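Local coordinates for protein dextranase (Pseudarthrobacter oxydans, PDB 6NZS) that catalyses the endohydrolysis of alpha-1,6-glucosidic linkages in dextran, as a member of glycosyl hydrolase family 49, at residues A[69-78]-A[361-369]; A[176-184]-A[433-441]. All blocks are in the same frame, centred on the assembly; numbering follows the deposited sequence.

Interaction 1: residues A[69-78]-A[361-369]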
loop_
_atom_site.group_PDB
_atom_site.type_symbol
_atom_site.label_atom_id
_atom_site.label_comp_id
_atom_site.label_asym_id
_atom_site.label_seq_id
_atom_site.Cartn_x
_atom_site.Cartn_y
_atom_site.Cartn_z
ATOM N N TYR A 69 -19.110 -6.660 16.809
ATOM C CA TYR A 69 -18.354 -7.889 16.635
ATOM C C TYR A 69 -17.307 -8.005 17.732
ATOM O O TYR A 69 -16.923 -7.016 18.367
ATOM C CB TYR A 69 -17.701 -7.976 15.247
ATOM C CG TYR A 69 -16.609 -6.956 14.982
ATOM C CD1 TYR A 69 -16.925 -5.668 14.585
ATOM C CD2 TYR A 69 -15.265 -7.300 15.106
ATOM C CE1 TYR A 69 -15.931 -4.733 14.327
ATOM C CE2 TYR A 69 -14.263 -6.368 14.856
ATOM C CZ TYR A 69 -14.609 -5.093 14.463
ATOM O OH TYR A 69 -13.628 -4.158 14.206
ATOM N N THR A 70 -16.852 -9.241 17.951
ATOM C CA THR A 70 -15.756 -9.517 18.864
ATOM C C THR A 70 -14.595 -10.248 18.209
ATOM O O THR A 70 -13.522 -10.333 18.819
ATOM C CB THR A 70 -16.241 -10.335 20.074
ATOM O OG1 THR A 70 -16.759 -11.593 19.624
ATOM C CG2 THR A 70 -17.322 -9.586 20.831
ATOM N N LYS A 71 -14.767 -10.755 16.988
ATOM C CA LYS A 71 -13.716 -11.507 16.320
ATOM C C LYS A 71 -12.507 -10.614 16.050
ATOM O O LYS A 71 -12.578 -9.386 16.121
ATOM C CB LYS A 71 -14.228 -12.065 14.991
ATOM C CG LYS A 71 -14.517 -11.003 13.942
ATOM C CD LYS A 71 -14.902 -11.624 12.608
ATOM C CE LYS A 71 -15.279 -10.545 11.602
ATOM N NZ LYS A 71 -15.730 -11.128 10.305
ATOM N N GLU A 72 -11.386 -11.253 15.729
ATOM C CA GLU A 72 -10.193 -10.501 15.374
ATOM C C GLU A 72 -10.422 -9.759 14.066
ATOM O O GLU A 72 -11.054 -10.274 13.140
ATOM C CB GLU A 72 -8.994 -11.437 15.237
ATOM C CG GLU A 72 -8.452 -11.944 16.567
ATOM C CD GLU A 72 -7.151 -12.702 16.404
ATOM O OE1 GLU A 72 -7.042 -13.496 15.446
ATOM O OE2 GLU A 72 -6.236 -12.501 17.230
ATOM N N ASP A 73 -9.916 -8.526 13.997
ATOM C CA ASP A 73 -10.004 -7.741 12.776
ATOM C C ASP A 73 -8.646 -7.387 12.184
ATOM O O ASP A 73 -8.601 -6.682 11.171
ATOM C CB ASP A 73 -10.861 -6.478 12.981
ATOM C CG ASP A 73 -10.329 -5.558 14.075
ATOM O OD1 ASP A 73 -9.130 -5.633 14.415
ATOM O OD2 ASP A 73 -11.126 -4.751 14.601
ATOM N N GLY A 74 -7.549 -7.870 12.770
ATOM C CA GLY A 74 -6.218 -7.597 12.266
ATOM C C GLY A 74 -5.547 -6.373 12.850
ATOM O O GLY A 74 -4.332 -6.214 12.672
ATOM N N ALA A 75 -6.288 -5.516 13.547
ATOM C CA ALA A 75 -5.726 -4.327 14.169
ATOM C C ALA A 75 -5.349 -4.544 15.623
ATOM O O ALA A 75 -5.003 -3.576 16.307
ATOM C CB ALA A 75 -6.707 -3.158 14.052
ATOM N N GLU A 76 -5.376 -5.790 16.103
ATOM C CA GLU A 76 -5.147 -6.043 17.524
ATOM C C GLU A 76 -3.757 -5.598 17.962
ATOM O O GLU A 76 -3.619 -4.843 18.931
ATOM C CB GLU A 76 -5.378 -7.517 17.843
ATOM C CG GLU A 76 -6.850 -7.912 17.922
ATOM C CD GLU A 76 -7.524 -8.031 16.561
ATOM O OE1 GLU A 76 -6.826 -8.273 15.550
ATOM O OE2 GLU A 76 -8.758 -7.882 16.509
ATOM N N PHE A 77 -2.705 -6.066 17.278
ATOM C CA PHE A 77 -1.358 -5.694 17.707
ATOM C C PHE A 77 -1.136 -4.196 17.578
ATOM O O PHE A 77 -0.622 -3.551 18.498
ATOM C CB PHE A 77 -0.277 -6.428 16.915
ATOM C CG PHE A 77 1.119 -5.951 17.252
ATOM C CD1 PHE A 77 1.664 -6.218 18.498
ATOM C CD2 PHE A 77 1.871 -5.210 16.343
ATOM C CE1 PHE A 77 2.934 -5.775 18.836
ATOM C CE2 PHE A 77 3.151 -4.764 16.679
ATOM C CZ PHE A 77 3.679 -5.046 17.922
ATOM N N SER A 78 -1.509 -3.620 16.434
ATOM C CA SER A 78 -1.260 -2.195 16.238
ATOM C C SER A 78 -1.975 -1.356 17.294
ATOM O O SER A 78 -1.403 -0.404 17.835
ATOM C CB SER A 78 -1.670 -1.777 14.832
ATOM O OG SER A 78 -3.058 -1.932 14.630
ATOM N N VAL A 361 -2.672 4.850 3.274
ATOM C CA VAL A 361 -2.105 4.978 4.615
ATOM C C VAL A 361 -3.111 4.477 5.643
ATOM O O VAL A 361 -4.318 4.447 5.401
ATOM C CB VAL A 361 -1.689 6.430 4.962
ATOM C CG1 VAL A 361 -0.644 6.934 3.985
ATOM C CG2 VAL A 361 -2.891 7.366 4.965
ATOM N N GLY A 362 -2.602 4.103 6.813
ATOM C CA GLY A 362 -3.502 3.713 7.893
ATOM C C GLY A 362 -4.293 2.446 7.638
ATOM O O GLY A 362 -5.474 2.368 8.006
ATOM N N SER A 363 -3.657 1.430 7.062
ATOM C CA SER A 363 -4.337 0.181 6.710
ATOM C C SER A 363 -4.215 -0.826 7.859
ATOM O O SER A 363 -3.534 -1.852 7.781
ATOM C CB SER A 363 -3.774 -0.370 5.407
ATOM O OG SER A 363 -4.069 0.500 4.325
ATOM N N TRP A 364 -4.920 -0.519 8.953
ATOM C CA TRP A 364 -4.756 -1.293 10.182
ATOM C C TRP A 364 -5.489 -2.630 10.152
ATOM O O TRP A 364 -4.969 -3.627 10.662
ATOM C CB TRP A 364 -5.229 -0.462 11.372
ATOM C CG TRP A 364 -4.592 0.891 11.431
ATOM C CD1 TRP A 364 -5.182 2.095 11.142
ATOM C CD2 TRP A 364 -3.238 1.185 11.798
ATOM N NE1 TRP A 364 -4.281 3.117 11.317
ATOM C CE2 TRP A 364 -3.081 2.589 11.719
ATOM C CE3 TRP A 364 -2.150 0.403 12.197
ATOM C CZ2 TRP A 364 -1.872 3.225 12.016
ATOM C CZ3 TRP A 364 -0.942 1.032 12.493
ATOM C CH2 TRP A 364 -0.815 2.430 12.399
ATOM N N TYR A 365 -6.700 -2.660 9.594
ATOM C CA TYR A 365 -7.500 -3.877 9.574
ATOM C C TYR A 365 -6.936 -4.872 8.563
ATOM O O TYR A 365 -6.289 -4.495 7.586
ATOM C CB TYR A 365 -8.929 -3.540 9.132
ATOM C CG TYR A 365 -9.729 -2.666 10.070
ATOM C CD1 TYR A 365 -9.897 -3.009 11.414
ATOM C CD2 TYR A 365 -10.327 -1.496 9.609
ATOM C CE1 TYR A 365 -10.642 -2.206 12.262
ATOM C CE2 TYR A 365 -11.074 -0.686 10.449
ATOM C CZ TYR A 365 -11.224 -1.044 11.777
ATOM O OH TYR A 365 -11.966 -0.234 12.619
ATOM N N TRP A 366 -7.215 -6.160 8.792
ATOM C CA TRP A 366 -7.085 -7.135 7.719
ATOM C C TRP A 366 -7.975 -6.724 6.550
ATOM O O TRP A 366 -8.887 -5.902 6.682
ATOM C CB TRP A 366 -7.575 -8.510 8.190
ATOM C CG TRP A 366 -6.660 -9.218 9.129
ATOM C CD1 TRP A 366 -5.307 -9.073 9.224
ATOM C CD2 TRP A 366 -7.031 -10.183 10.123
ATOM N NE1 TRP A 366 -4.810 -9.893 10.213
ATOM C CE2 TRP A 366 -5.849 -10.587 10.778
ATOM C CE3 TRP A 366 -8.249 -10.740 10.527
ATOM C CZ2 TRP A 366 -5.846 -11.521 11.820
ATOM C CZ3 TRP A 366 -8.242 -11.682 11.561
ATOM C CH2 TRP A 366 -7.048 -12.056 12.191
ATOM N N GLN A 367 -7.720 -7.335 5.393
ATOM C CA GLN A 367 -8.525 -7.143 4.189
ATOM C C GLN A 367 -8.450 -5.717 3.660
ATOM O O GLN A 367 -9.326 -5.276 2.908
ATOM C CB GLN A 367 -9.976 -7.613 4.380
ATOM C CG GLN A 367 -10.063 -9.015 4.989
ATOM C CD GLN A 367 -11.481 -9.543 5.060
ATOM O OE1 GLN A 367 -12.174 -9.370 6.063
ATOM N NE2 GLN A 367 -11.921 -10.185 3.988
ATOM N N THR A 368 -7.398 -4.985 4.027
ATOM C CA THR A 368 -7.149 -3.655 3.478
ATOM C C THR A 368 -6.224 -3.762 2.266
ATOM O O THR A 368 -5.164 -3.155 2.196
ATOM C CB THR A 368 -6.603 -2.730 4.559
ATOM O OG1 THR A 368 -5.519 -3.372 5.252
ATOM C CG2 THR A 368 -7.711 -2.414 5.548
ATOM N N ASP A 369 -6.677 -4.560 1.298
ATOM C CA ASP A 369 -5.907 -4.853 0.095
ATOM C C ASP A 369 -5.492 -3.570 -0.606
ATOM O O ASP A 369 -6.269 -2.609 -0.687
ATOM C CB ASP A 369 -6.773 -5.623 -0.914
ATOM C CG ASP A 369 -7.266 -6.986 -0.411
ATOM O OD1 ASP A 369 -7.277 -7.260 0.813
ATOM O OD2 ASP A 369 -7.684 -7.795 -1.281
HETATM O O HOH W 1 -14.180 -1.578 13.491
#

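Interaction 2: residues A[176-184]-A[433-441]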
loop_
_atom_site.group_PDB
_atom_site.type_symbol
_atom_site.label_atom_id
_atom_site.label_comp_id
_atom_site.label_asym_id
_atom_site.label_seq_id
_atom_site.Cartn_x
_atom_site.Cartn_y
_atom_site.Cartn_z
ATOM N N ARG A 176 10.815 -13.979 19.576
ATOM C CA ARG A 176 11.576 -13.914 18.330
ATOM C C ARG A 176 11.366 -12.558 17.667
ATOM O O ARG A 176 10.228 -12.166 17.407
ATOM C CB ARG A 176 11.123 -15.008 17.357
ATOM C CG ARG A 176 11.118 -16.394 17.949
ATOM C CD ARG A 176 12.506 -16.871 18.351
ATOM N NE ARG A 176 12.405 -18.273 18.744
ATOM C CZ ARG A 176 12.406 -19.285 17.880
ATOM N NH1 ARG A 176 12.550 -19.067 16.575
ATOM N NH2 ARG A 176 12.275 -20.533 18.323
ATOM N N ALA A 177 12.460 -11.868 17.351
ATOM C CA ALA A 177 12.356 -10.570 16.685
ATOM C C ALA A 177 11.755 -10.725 15.293
ATOM O O ALA A 177 12.144 -11.613 14.527
ATOM C CB ALA A 177 13.733 -9.914 16.588
ATOM N N ILE A 178 10.797 -9.861 14.974
ATOM C CA ILE A 178 10.136 -9.846 13.673
ATOM C C ILE A 178 10.573 -8.643 12.835
ATOM O O ILE A 178 10.936 -8.794 11.664
ATOM C CB ILE A 178 8.598 -9.904 13.836
ATOM C CG1 ILE A 178 8.171 -11.258 14.429
ATOM C CG2 ILE A 178 7.885 -9.624 12.514
ATOM C CD1 ILE A 178 8.634 -12.488 13.634
ATOM N N HIS A 179 10.555 -7.444 13.418
ATOM C CA HIS A 179 10.909 -6.260 12.647
ATOM C C HIS A 179 11.046 -5.068 13.581
ATOM O O HIS A 179 10.361 -4.992 14.602
ATOM C CB HIS A 179 9.839 -5.962 11.585
ATOM C CG HIS A 179 10.312 -5.030 10.516
ATOM N ND1 HIS A 179 11.068 -5.456 9.443
ATOM C CD2 HIS A 179 10.166 -3.693 10.370
ATOM C CE1 HIS A 179 11.361 -4.416 8.677
ATOM N NE2 HIS A 179 10.826 -3.336 9.216
ATOM N N THR A 180 11.924 -4.135 13.214
ATOM C CA THR A 180 12.151 -2.904 13.965
ATOM C C THR A 180 11.717 -1.710 13.122
ATOM O O THR A 180 12.113 -1.590 11.958
ATOM C CB THR A 180 13.629 -2.792 14.339
ATOM O OG1 THR A 180 13.960 -3.861 15.233
ATOM C CG2 THR A 180 13.920 -1.463 15.030
ATOM N N GLU A 181 10.895 -0.835 13.694
ATOM C CA GLU A 181 10.338 0.277 12.932
ATOM C C GLU A 181 9.881 1.351 13.915
ATOM O O GLU A 181 9.790 1.096 15.130
ATOM C CB GLU A 181 9.160 -0.188 12.062
ATOM C CG GLU A 181 7.945 -0.550 12.922
ATOM C CD GLU A 181 6.792 -1.206 12.181
ATOM O OE1 GLU A 181 6.833 -1.315 10.944
ATOM O OE2 GLU A 181 5.828 -1.622 12.857
ATOM N N PRO A 182 9.593 2.565 13.432
ATOM C CA PRO A 182 9.020 3.585 14.327
ATOM C C PRO A 182 7.668 3.136 14.864
ATOM O O PRO A 182 6.820 2.638 14.121
ATOM C CB PRO A 182 8.874 4.814 13.413
ATOM C CG PRO A 182 9.921 4.598 12.347
ATOM C CD PRO A 182 9.923 3.122 12.102
ATOM N N ARG A 183 7.465 3.322 16.173
ATOM C CA ARG A 183 6.136 3.096 16.743
ATOM C C ARG A 183 5.139 4.094 16.176
ATOM O O ARG A 183 4.006 3.732 15.824
ATOM C CB ARG A 183 6.189 3.247 18.262
ATOM C CG ARG A 183 4.872 2.888 18.946
ATOM C CD ARG A 183 4.901 3.059 20.473
ATOM N NE ARG A 183 6.055 2.422 21.122
ATOM C CZ ARG A 183 6.058 1.211 21.679
ATOM N NH1 ARG A 183 4.974 0.442 21.680
ATOM N NH2 ARG A 183 7.169 0.757 22.243
ATOM N N ASN A 184 5.548 5.357 16.098
ATOM C CA ASN A 184 4.755 6.424 15.508
ATOM C C ASN A 184 5.466 6.789 14.211
ATOM O O ASN A 184 6.501 7.463 14.223
ATOM C CB ASN A 184 4.663 7.591 16.485
ATOM C CG ASN A 184 4.000 7.187 17.778
ATOM O OD1 ASN A 184 2.805 6.902 17.807
ATOM N ND2 ASN A 184 4.777 7.128 18.854
ATOM N N VAL A 433 10.179 -2.340 -0.176
ATOM C CA VAL A 433 9.382 -2.705 0.986
ATOM C C VAL A 433 10.170 -2.213 2.193
ATOM O O VAL A 433 11.105 -2.871 2.653
ATOM C CB VAL A 433 9.133 -4.213 1.036
ATOM C CG1 VAL A 433 8.156 -4.580 2.157
ATOM C CG2 VAL A 433 8.591 -4.710 -0.327
ATOM N N ILE A 434 9.823 -1.015 2.673
ATOM C CA ILE A 434 10.646 -0.365 3.687
ATOM C C ILE A 434 10.462 -1.003 5.055
ATOM O O ILE A 434 11.372 -0.945 5.889
ATOM C CB ILE A 434 10.436 1.165 3.727
ATOM C CG1 ILE A 434 8.967 1.544 3.934
ATOM C CG2 ILE A 434 11.024 1.837 2.475
ATOM C CD1 ILE A 434 8.795 3.030 4.331
ATOM N N HIS A 435 9.288 -1.583 5.313
ATOM C CA HIS A 435 9.013 -2.284 6.557
ATOM C C HIS A 435 8.027 -3.393 6.264
ATOM O O HIS A 435 7.288 -3.347 5.279
ATOM C CB HIS A 435 8.402 -1.343 7.598
ATOM C CG HIS A 435 9.355 -0.298 8.073
ATOM N ND1 HIS A 435 10.491 -0.613 8.785
ATOM C CD2 HIS A 435 9.368 1.048 7.912
ATOM C CE1 HIS A 435 11.161 0.494 9.056
ATOM N NE2 HIS A 435 10.498 1.515 8.537
ATOM N N ASN A 436 8.005 -4.381 7.155
ATOM C CA ASN A 436 6.991 -5.423 7.093
ATOM C C ASN A 436 6.926 -6.089 8.455
ATOM O O ASN A 436 7.923 -6.138 9.175
ATOM C CB ASN A 436 7.309 -6.467 6.013
ATOM C CG ASN A 436 8.400 -7.426 6.439
ATOM O OD1 ASN A 436 8.118 -8.536 6.907
ATOM N ND2 ASN A 436 9.653 -7.000 6.309
ATOM N N ARG A 437 5.750 -6.627 8.788
ATOM C CA ARG A 437 5.564 -7.355 10.036
ATOM C C ARG A 437 5.050 -8.761 9.760
ATOM O O ARG A 437 4.240 -9.305 10.514
ATOM C CB ARG A 437 4.648 -6.604 11.004
ATOM C CG ARG A 437 5.298 -5.365 11.639
ATOM C CD ARG A 437 4.520 -4.868 12.866
ATOM N NE ARG A 437 3.126 -4.562 12.554
ATOM C CZ ARG A 437 2.694 -3.419 12.037
ATOM N NH1 ARG A 437 3.543 -2.432 11.765
ATOM N NH2 ARG A 437 1.397 -3.261 11.787
ATOM N N MET A 438 5.519 -9.370 8.673
ATOM C CA MET A 438 5.094 -10.726 8.332
ATOM C C MET A 438 5.769 -11.706 9.288
ATOM O O MET A 438 7.001 -11.795 9.337
ATOM C CB MET A 438 5.420 -11.028 6.870
ATOM C CG MET A 438 4.648 -10.115 5.901
ATOM S SD MET A 438 4.795 -10.551 4.145
ATOM C CE MET A 438 6.542 -10.278 3.889
ATOM N N TYR A 439 4.968 -12.420 10.078
ATOM C CA TYR A 439 5.485 -12.989 11.318
ATOM C C TYR A 439 5.183 -14.461 11.561
ATOM O O TYR A 439 5.643 -14.988 12.571
ATOM C CB TYR A 439 4.965 -12.203 12.536
ATOM C CG TYR A 439 3.472 -12.357 12.826
ATOM C CD1 TYR A 439 2.993 -13.369 13.658
ATOM C CD2 TYR A 439 2.545 -11.470 12.290
ATOM C CE1 TYR A 439 1.637 -13.496 13.928
ATOM C CE2 TYR A 439 1.190 -11.589 12.563
ATOM C CZ TYR A 439 0.747 -12.600 13.385
ATOM O OH TYR A 439 -0.596 -12.713 13.658
ATOM N N TRP A 440 4.436 -15.130 10.688
ATOM C CA TRP A 440 3.800 -16.397 11.049
ATOM C C TRP A 440 4.810 -17.470 11.444
ATOM O O TRP A 440 5.796 -17.719 10.742
ATOM C CB TRP A 440 2.984 -16.913 9.869
ATOM C CG TRP A 440 1.998 -15.950 9.302
ATOM C CD1 TRP A 440 2.023 -15.400 8.049
ATOM C CD2 TRP A 440 0.810 -15.459 9.933
ATOM N NE1 TRP A 440 0.933 -14.590 7.871
ATOM C CE2 TRP A 440 0.165 -14.615 9.007
ATOM C CE3 TRP A 440 0.221 -15.662 11.188
ATOM C CZ2 TRP A 440 -1.023 -13.955 9.297
ATOM C CZ3 TRP A 440 -0.961 -15.003 11.479
ATOM C CH2 TRP A 440 -1.575 -14.160 10.535
ATOM N N LYS A 441 4.527 -18.134 12.568
ATOM C CA LYS A 441 5.319 -19.284 12.984
ATOM C C LYS A 441 5.043 -20.486 12.089
ATOM O O LYS A 441 5.969 -21.218 11.713
ATOM C CB LYS A 441 4.966 -19.593 14.441
ATOM C CG LYS A 441 5.485 -20.894 15.033
ATOM C CD LYS A 441 4.944 -21.012 16.459
ATOM C CE LYS A 441 5.093 -22.409 17.038
ATOM N NZ LYS A 441 4.567 -22.485 18.432
HETATM O O HOH W 2 9.721 -10.284 9.560
#

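Interaction 1: residues A[69-78]-A[361-369]
Trp364 meets the start of the helix: Ser78 CB lies 3.5 Å from Trp364 CE3, and Ala75 CB, at the helix N-cap, sits 4.1 Å from Trp364 CB. Ser78 OG is turned back onto Ala75 O, while Trp364 NE1 bonds to Ser58. Tyr365 comes next, and the carboxylate of Asp73 reaches the edge of its ring, with OD2 3.5 Å from Tyr365 CE1 and the two planes 67° apart. Asp73 OD2 also accepts from Tyr69 OH at 2.6 Å through its anti lone pair and pairs with Arg61. A water bridges the two phenols, 2.7 Å from both Tyr69 OH and Tyr365 OH. With chi1 at 59°, Asp73 CG is tucked between its own N and carbonyl carbon, where OD1 can accept from Ala75 N in an Asx turn. At Trp366 the backbones join: its N donates to Asp73 O at 2.8 Å (159° at the hydrogen), and its indole lays one face of the five-membered ring over Gly74 CA. A CB on Gly74 would run into that ring. Farther along the indole, Glu72 CB packs 3.7 Å from Trp366 CH2, while Glu72 OE2 pairs with Lys167. The loop between strands 351-361 and 371-372 of the beta-solenoid thus packs against the turn leading into helix 76-81 of the N-terminal Ig-like region; Met85 of strand 84-92 touches Trp364, and Phe77 leans on strand 154-159.

Interaction 2: residues A[176-184]-A[433-441]
Glu181 lays its CB over one face of the His435 imidazole, 3.8 Å from the ring centroid. Its chain then runs on, extended, to a salt bridge: Arg437 NH1 donates to the syn lone pair of Glu181 OE2 at 2.7 Å, with OE2 22° out of the guanidinium plane. Tyr155 also bonds to OE2, and Glu409 holds Arg437 NH2. His179 has CG anti to its own N (chi1 -163°), which carries the ring across to His435; there His179 NE2 and His435 ND1 share a hydrogen bond of 2.8 Å, rim to rim with the planes at 88°. One face of the His179 ring covers the backbone of Asn436, whose O comes within 3.0 Å of His179 CG. With an alanine here in place of His179, His435 ND1 would probably lose this mate, and the His435 ring, held then through NE2 by Glu149, would be freer to turn. Beyond the histidines, Ile178 CD1 packs 3.8 Å from Tyr439 CB, and a water links Ile178 O with Met438 O. Strand 176-182, bulged at Ile178 and His179 opposite Ala157 of strand 154-159, runs nearly perpendicular to residues 433-435 of the solenoid strand, with Arg117 of strand 114-117 touching both histidines.

Both contacts fasten the N-terminal Ig-like region to the beta-solenoid, at places whose centres lie about 16 Å apart. In each, the solenoid side is the chain leaving a long strand, 351-361 in interaction 1 and 423-435 in interaction 2. They meet directly where Phe77, on the helix of interaction 1, packs with its CD2 4.0 Å from Arg437 NE of interaction 2. Tyr155 of strand 154-159 makes a second connection, since it touches Phe77 and Arg437 and bonds to Glu181. Both are buried, and their segments alternate along the sequence, the two Ig-like ones coming before the two from the solenoid.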